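Local coordinates for protein pseudoperoxidase (Leishmania major, PDB 5VIA) that binds heme b in a peroxidase-family fold, its iron carrying two axial protein ligands, and is a pseudoperoxidase, at residues 13-27 / 72-84. Residues are numbered along the deposited sequence; the frame is centred on the assembly and turned at random.
Sequences KYAREDVVASACKQF and IMNYLSSTYPASS
Tyr80, just beyond helix 72-79, turns its CD1 edge to one face of Tyr14 in a T-shaped pair, with centroids 5.0 Å apart and ring planes inclined at 72°, while Lys13 CG lies over the other face of Tyr14. Tyr80 is itself sandwiched: Val19 CG2 sits over the ring centre, 3.8 Å from the centroid, in a CH-pi contact, and Thr79 CG2 covers the opposite face. With CG anti to the carbonyl carbon (chi1 -58°), the Tyr80 ring reaches helix 16-27, where its hydroxyl donates to Ser22 OG at 2.7 Å; Asp18 O lies 2.9 Å from Tyr80 OH.

The two helices run roughly antiparallel at 141°, axes 10.4 Å apart, within the mostly helical peroxidase fold. Helix 85-99 backs their apolar seam through Leu91, Ala95 and Val88.

Along this seam the two methyls of Leu76 divide their contacts, CD1 meeting Ala23 CB at 3.8 Å and CD2 meeting Ser22 CB. Ile72 CD1 touches both Gln26 CB and Phe27 CE1, 3.6 Å from the latter. Gln26, bent at chi2, lays NE2 over one face of Tyr75, 3.7 Å from CE2; Thr79 OG1 occupies the opposite face and donates to Tyr75 O.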
loop_
_atom_site.group_PDB
_atom_site.type_symbol
_atom_site.label_atom_id
_atom_site.label_comp_id
_atom_site.label_asym_id
_atom_site.label_seq_id
_atom_site.Cartn_x
_atom_site.Cartn_y
_atom_site.Cartn_z
ATOM N N LYS A 13 1.765 12.080 -23.940
ATOM C CA LYS A 13 2.621 13.226 -24.235
ATOM C C LYS A 13 4.031 12.983 -23.714
ATOM O O LYS A 13 5.015 13.431 -24.305
ATOM C CB LYS A 13 2.044 14.504 -23.622
ATOM C CG LYS A 13 2.837 15.757 -23.961
ATOM C CD LYS A 13 2.151 17.014 -23.451
ATOM C CE LYS A 13 2.456 18.195 -24.353
ATOM N NZ LYS A 13 3.920 18.345 -24.570
ATOM N N TYR A 14 4.115 12.244 -22.612
ATOM C CA TYR A 14 5.381 12.011 -21.929
ATOM C C TYR A 14 5.784 10.543 -21.919
ATOM O O TYR A 14 4.956 9.654 -22.136
ATOM C CB TYR A 14 5.288 12.495 -20.483
ATOM C CG TYR A 14 4.687 13.866 -20.354
ATOM C CD1 TYR A 14 5.365 14.982 -20.821
ATOM C CD2 TYR A 14 3.441 14.047 -19.770
ATOM C CE1 TYR A 14 4.822 16.242 -20.714
ATOM C CE2 TYR A 14 2.892 15.300 -19.655
ATOM C CZ TYR A 14 3.586 16.400 -20.129
ATOM O OH TYR A 14 3.049 17.667 -20.020
ATOM N N ALA A 15 7.063 10.303 -21.651
ATOM C CA ALA A 15 7.557 8.956 -21.399
ATOM C C ALA A 15 7.313 8.608 -19.938
ATOM O O ALA A 15 7.613 9.410 -19.049
ATOM C CB ALA A 15 9.030 8.870 -21.720
ATOM N N ARG A 16 6.776 7.415 -19.691
ATOM C CA ARG A 16 6.446 6.982 -18.338
ATOM C C ARG A 16 7.671 6.886 -17.423
ATOM O O ARG A 16 7.544 7.019 -16.204
ATOM C CB ARG A 16 5.694 5.645 -18.375
ATOM C CG ARG A 16 6.488 4.510 -19.008
ATOM C CD ARG A 16 5.638 3.263 -19.232
ATOM N NE ARG A 16 6.362 2.284 -20.050
ATOM C CZ ARG A 16 5.821 1.183 -20.561
ATOM N NH1 ARG A 16 4.539 0.909 -20.347
ATOM N NH2 ARG A 16 6.561 0.361 -21.292
ATOM N N GLU A 17 8.849 6.666 -18.006
ATOM C CA GLU A 17 10.077 6.547 -17.222
ATOM C C GLU A 17 10.570 7.903 -16.731
ATOM O O GLU A 17 11.259 7.984 -15.708
ATOM C CB GLU A 17 11.191 5.868 -18.024
ATOM C CG GLU A 17 10.716 4.831 -19.015
ATOM C CD GLU A 17 10.328 5.449 -20.340
ATOM O OE1 GLU A 17 11.013 6.401 -20.780
ATOM O OE2 GLU A 17 9.331 4.987 -20.934
ATOM N N ASP A 18 10.232 8.962 -17.467
ATOM C CA ASP A 18 10.581 10.323 -17.060
ATOM C C ASP A 18 9.834 10.695 -15.785
ATOM O O ASP A 18 10.414 11.283 -14.870
ATOM C CB ASP A 18 10.250 11.330 -18.166
ATOM C CG ASP A 18 11.234 11.279 -19.318
ATOM O OD1 ASP A 18 12.301 10.650 -19.157
ATOM O OD2 ASP A 18 10.946 11.881 -20.379
ATOM N N VAL A 19 8.549 10.348 -15.729
ATOM C CA VAL A 19 7.737 10.638 -14.554
ATOM C C VAL A 19 8.273 9.835 -13.371
ATOM O O VAL A 19 8.473 10.377 -12.277
ATOM C CB VAL A 19 6.243 10.309 -14.781
ATOM C CG1 VAL A 19 5.413 10.762 -13.581
ATOM C CG2 VAL A 19 5.745 10.980 -16.053
ATOM N N VAL A 20 8.530 8.551 -13.605
ATOM C CA VAL A 20 9.152 7.702 -12.594
ATOM C C VAL A 20 10.494 8.270 -12.106
ATOM O O VAL A 20 10.775 8.279 -10.908
ATOM C CB VAL A 20 9.324 6.253 -13.112
ATOM C CG1 VAL A 20 10.262 5.459 -12.206
ATOM C CG2 VAL A 20 7.952 5.562 -13.233
ATOM N N ALA A 21 11.315 8.773 -13.022
ATOM C CA ALA A 21 12.621 9.291 -12.636
ATOM C C ALA A 21 12.487 10.572 -11.813
ATOM O O ALA A 21 13.238 10.784 -10.860
ATOM C CB ALA A 21 13.473 9.528 -13.854
ATOM N N SER A 22 11.530 11.421 -12.189
ATOM C CA SER A 22 11.275 12.670 -11.475
ATOM C C SER A 22 10.778 12.397 -10.053
ATOM O O SER A 22 11.171 13.077 -9.115
ATOM C CB SER A 22 10.264 13.533 -12.233
ATOM O OG SER A 22 10.674 13.779 -13.569
ATOM N N ALA A 23 9.919 11.401 -9.892
ATOM C CA ALA A 23 9.469 11.031 -8.555
ATOM C C ALA A 23 10.622 10.469 -7.713
ATOM O O ALA A 23 10.754 10.795 -6.529
ATOM C CB ALA A 23 8.317 10.043 -8.631
ATOM N N CYS A 24 11.454 9.627 -8.323
ATOM C CA CYS A 24 12.607 9.048 -7.631
ATOM C C CYS A 24 13.556 10.098 -7.060
ATOM O O CYS A 24 14.090 9.920 -5.961
ATOM C CB CYS A 24 13.384 8.135 -8.572
ATOM S SG CYS A 24 12.636 6.515 -8.778
ATOM N N LYS A 25 13.772 11.179 -7.805
ATOM C CA LYS A 25 14.654 12.249 -7.345
ATOM C C LYS A 25 14.085 12.922 -6.096
ATOM O O LYS A 25 14.833 13.277 -5.180
ATOM C CB LYS A 25 14.897 13.268 -8.464
ATOM C CG LYS A 25 15.479 12.648 -9.740
ATOM C CD LYS A 25 16.125 13.692 -10.646
ATOM C CE LYS A 25 16.864 13.049 -11.836
ATOM N NZ LYS A 25 15.964 12.722 -12.994
ATOM N N GLN A 26 12.764 13.081 -6.057
ATOM C CA GLN A 26 12.089 13.618 -4.877
ATOM C C GLN A 26 12.314 12.696 -3.676
ATOM O O GLN A 26 12.615 13.155 -2.567
ATOM C CB GLN A 26 10.592 13.807 -5.150
ATOM C CG GLN A 26 10.273 14.974 -6.092
ATOM C CD GLN A 26 10.827 16.298 -5.588
ATOM O OE1 GLN A 26 10.789 16.586 -4.388
ATOM N NE2 GLN A 26 11.362 17.102 -6.501
ATOM N N PHE A 27 12.201 11.392 -3.918
ATOM C CA PHE A 27 12.423 10.385 -2.890
ATOM C C PHE A 27 13.860 10.399 -2.388
ATOM O O PHE A 27 14.125 9.990 -1.260
ATOM C CB PHE A 27 12.068 8.992 -3.419
ATOM C CG PHE A 27 10.629 8.848 -3.811
ATOM C CD1 PHE A 27 9.656 9.661 -3.233
ATOM C CD2 PHE A 27 10.247 7.915 -4.763
ATOM C CE1 PHE A 27 8.316 9.542 -3.605
ATOM C CE2 PHE A 27 8.916 7.787 -5.134
ATOM C CZ PHE A 27 7.947 8.597 -4.552
ATOM N N ILE A 72 4.451 16.022 -3.448
ATOM C CA ILE A 72 5.168 15.452 -4.590
ATOM C C ILE A 72 4.264 15.307 -5.829
ATOM O O ILE A 72 4.680 15.598 -6.954
ATOM C CB ILE A 72 5.822 14.092 -4.219
ATOM C CG1 ILE A 72 6.924 14.305 -3.167
ATOM C CG2 ILE A 72 6.396 13.389 -5.458
ATOM C CD1 ILE A 72 7.792 13.074 -2.910
ATOM N N MET A 73 3.026 14.870 -5.613
ATOM C CA MET A 73 2.059 14.725 -6.693
ATOM C C MET A 73 1.812 16.046 -7.398
ATOM O O MET A 73 1.687 16.085 -8.624
ATOM C CB MET A 73 0.730 14.201 -6.151
ATOM C CG MET A 73 0.816 12.884 -5.419
ATOM S SD MET A 73 1.235 11.517 -6.509
ATOM C CE MET A 73 0.797 10.121 -5.467
ATOM N N ASN A 74 1.734 17.127 -6.620
ATOM C CA ASN A 74 1.570 18.459 -7.183
ATOM C C ASN A 74 2.793 18.867 -7.996
ATOM O O ASN A 74 2.666 19.529 -9.027
ATOM C CB ASN A 74 1.293 19.501 -6.084
ATOM C CG ASN A 74 -0.045 19.280 -5.379
ATOM O OD1 ASN A 74 -0.963 18.664 -5.933
ATOM N ND2 ASN A 74 -0.156 19.785 -4.148
ATOM N N TYR A 75 3.979 18.477 -7.528
ATOM C CA TYR A 75 5.204 18.763 -8.269
ATOM C C TYR A 75 5.210 18.014 -9.593
ATOM O O TYR A 75 5.503 18.594 -10.636
ATOM C CB TYR A 75 6.459 18.397 -7.475
ATOM C CG TYR A 75 7.723 18.594 -8.283
ATOM C CD1 TYR A 75 8.290 19.851 -8.413
ATOM C CD2 TYR A 75 8.338 17.526 -8.928
ATOM C CE1 TYR A 75 9.431 20.041 -9.155
ATOM C CE2 TYR A 75 9.486 17.711 -9.677
ATOM C CZ TYR A 75 10.025 18.970 -9.783
ATOM O OH TYR A 75 11.167 19.168 -10.526
ATOM N N LEU A 76 4.900 16.722 -9.543
ATOM C CA LEU A 76 4.873 15.901 -10.750
ATOM C C LEU A 76 3.845 16.409 -11.767
ATOM O O LEU A 76 4.142 16.507 -12.961
ATOM C CB LEU A 76 4.632 14.436 -10.402
ATOM C CG LEU A 76 5.770 13.693 -9.692
ATOM C CD1 LEU A 76 5.353 12.283 -9.328
ATOM C CD2 LEU A 76 7.020 13.661 -10.556
ATOM N N SER A 77 2.651 16.761 -11.291
ATOM C CA SER A 77 1.614 17.321 -12.158
ATOM C C SER A 77 1.990 18.659 -12.806
ATOM O O SER A 77 1.667 18.894 -13.973
ATOM C CB SER A 77 0.297 17.456 -11.393
ATOM O OG SER A 77 -0.241 16.178 -11.105
ATOM N N SER A 78 2.652 19.539 -12.058
ATOM C CA SER A 78 3.145 20.791 -12.631
ATOM C C SER A 78 4.230 20.516 -13.664
ATOM O O SER A 78 4.260 21.130 -14.731
ATOM C CB SER A 78 3.697 21.714 -11.542
ATOM O OG SER A 78 2.655 22.284 -10.770
ATOM N N THR A 79 5.115 19.584 -13.328
ATOM C CA THR A 79 6.197 19.154 -14.207
ATOM C C THR A 79 5.637 18.475 -15.454
ATOM O O THR A 79 6.113 18.708 -16.571
ATOM C CB THR A 79 7.132 18.169 -13.472
ATOM O OG1 THR A 79 7.660 18.796 -12.294
ATOM C CG2 THR A 79 8.277 17.739 -14.370
ATOM N N TYR A 80 4.621 17.640 -15.251
ATOM C CA TYR A 80 3.947 16.945 -16.345
ATOM C C TYR A 80 2.468 17.334 -16.479
ATOM O O TYR A 80 1.580 16.522 -16.223
ATOM C CB TYR A 80 4.099 15.422 -16.190
ATOM C CG TYR A 80 5.548 14.982 -16.144
ATOM C CD1 TYR A 80 6.298 14.888 -17.308
ATOM C CD2 TYR A 80 6.170 14.687 -14.938
ATOM C CE1 TYR A 80 7.620 14.503 -17.280
ATOM C CE2 TYR A 80 7.494 14.296 -14.897
ATOM C CZ TYR A 80 8.214 14.205 -16.074
ATOM O OH TYR A 80 9.535 13.820 -16.047
ATOM N N PRO A 81 2.197 18.577 -16.915
ATOM C CA PRO A 81 0.812 18.974 -17.197
ATOM C C PRO A 81 0.320 18.139 -18.374
ATOM O O PRO A 81 1.137 17.426 -18.937
ATOM C CB PRO A 81 0.954 20.440 -17.608
ATOM C CG PRO A 81 2.312 20.523 -18.198
ATOM C CD PRO A 81 3.160 19.594 -17.376
ATOM N N ALA A 82 -0.958 18.192 -18.729
ATOM C CA ALA A 82 -1.485 17.361 -19.827
ATOM C C ALA A 82 -1.557 15.869 -19.511
ATOM O O ALA A 82 -2.178 15.107 -20.253
ATOM C CB ALA A 82 -0.722 17.593 -21.146
ATOM N N SER A 83 -0.911 15.444 -18.430
ATOM C CA SER A 83 -1.159 14.112 -17.899
ATOM C C SER A 83 -2.275 14.211 -16.876
ATOM O O SER A 83 -2.433 15.242 -16.229
ATOM C CB SER A 83 0.093 13.548 -17.233
ATOM O OG SER A 83 -0.217 12.350 -16.543
ATOM N N SER A 84 -3.061 13.151 -16.731
ATOM C CA SER A 84 -4.050 13.123 -15.667
ATOM C C SER A 84 -3.324 12.914 -14.343
ATOM O O SER A 84 -2.256 12.288 -14.295
ATOM C CB SER A 84 -5.081 12.019 -15.895
ATOM O OG SER A 84 -4.571 10.748 -15.518
#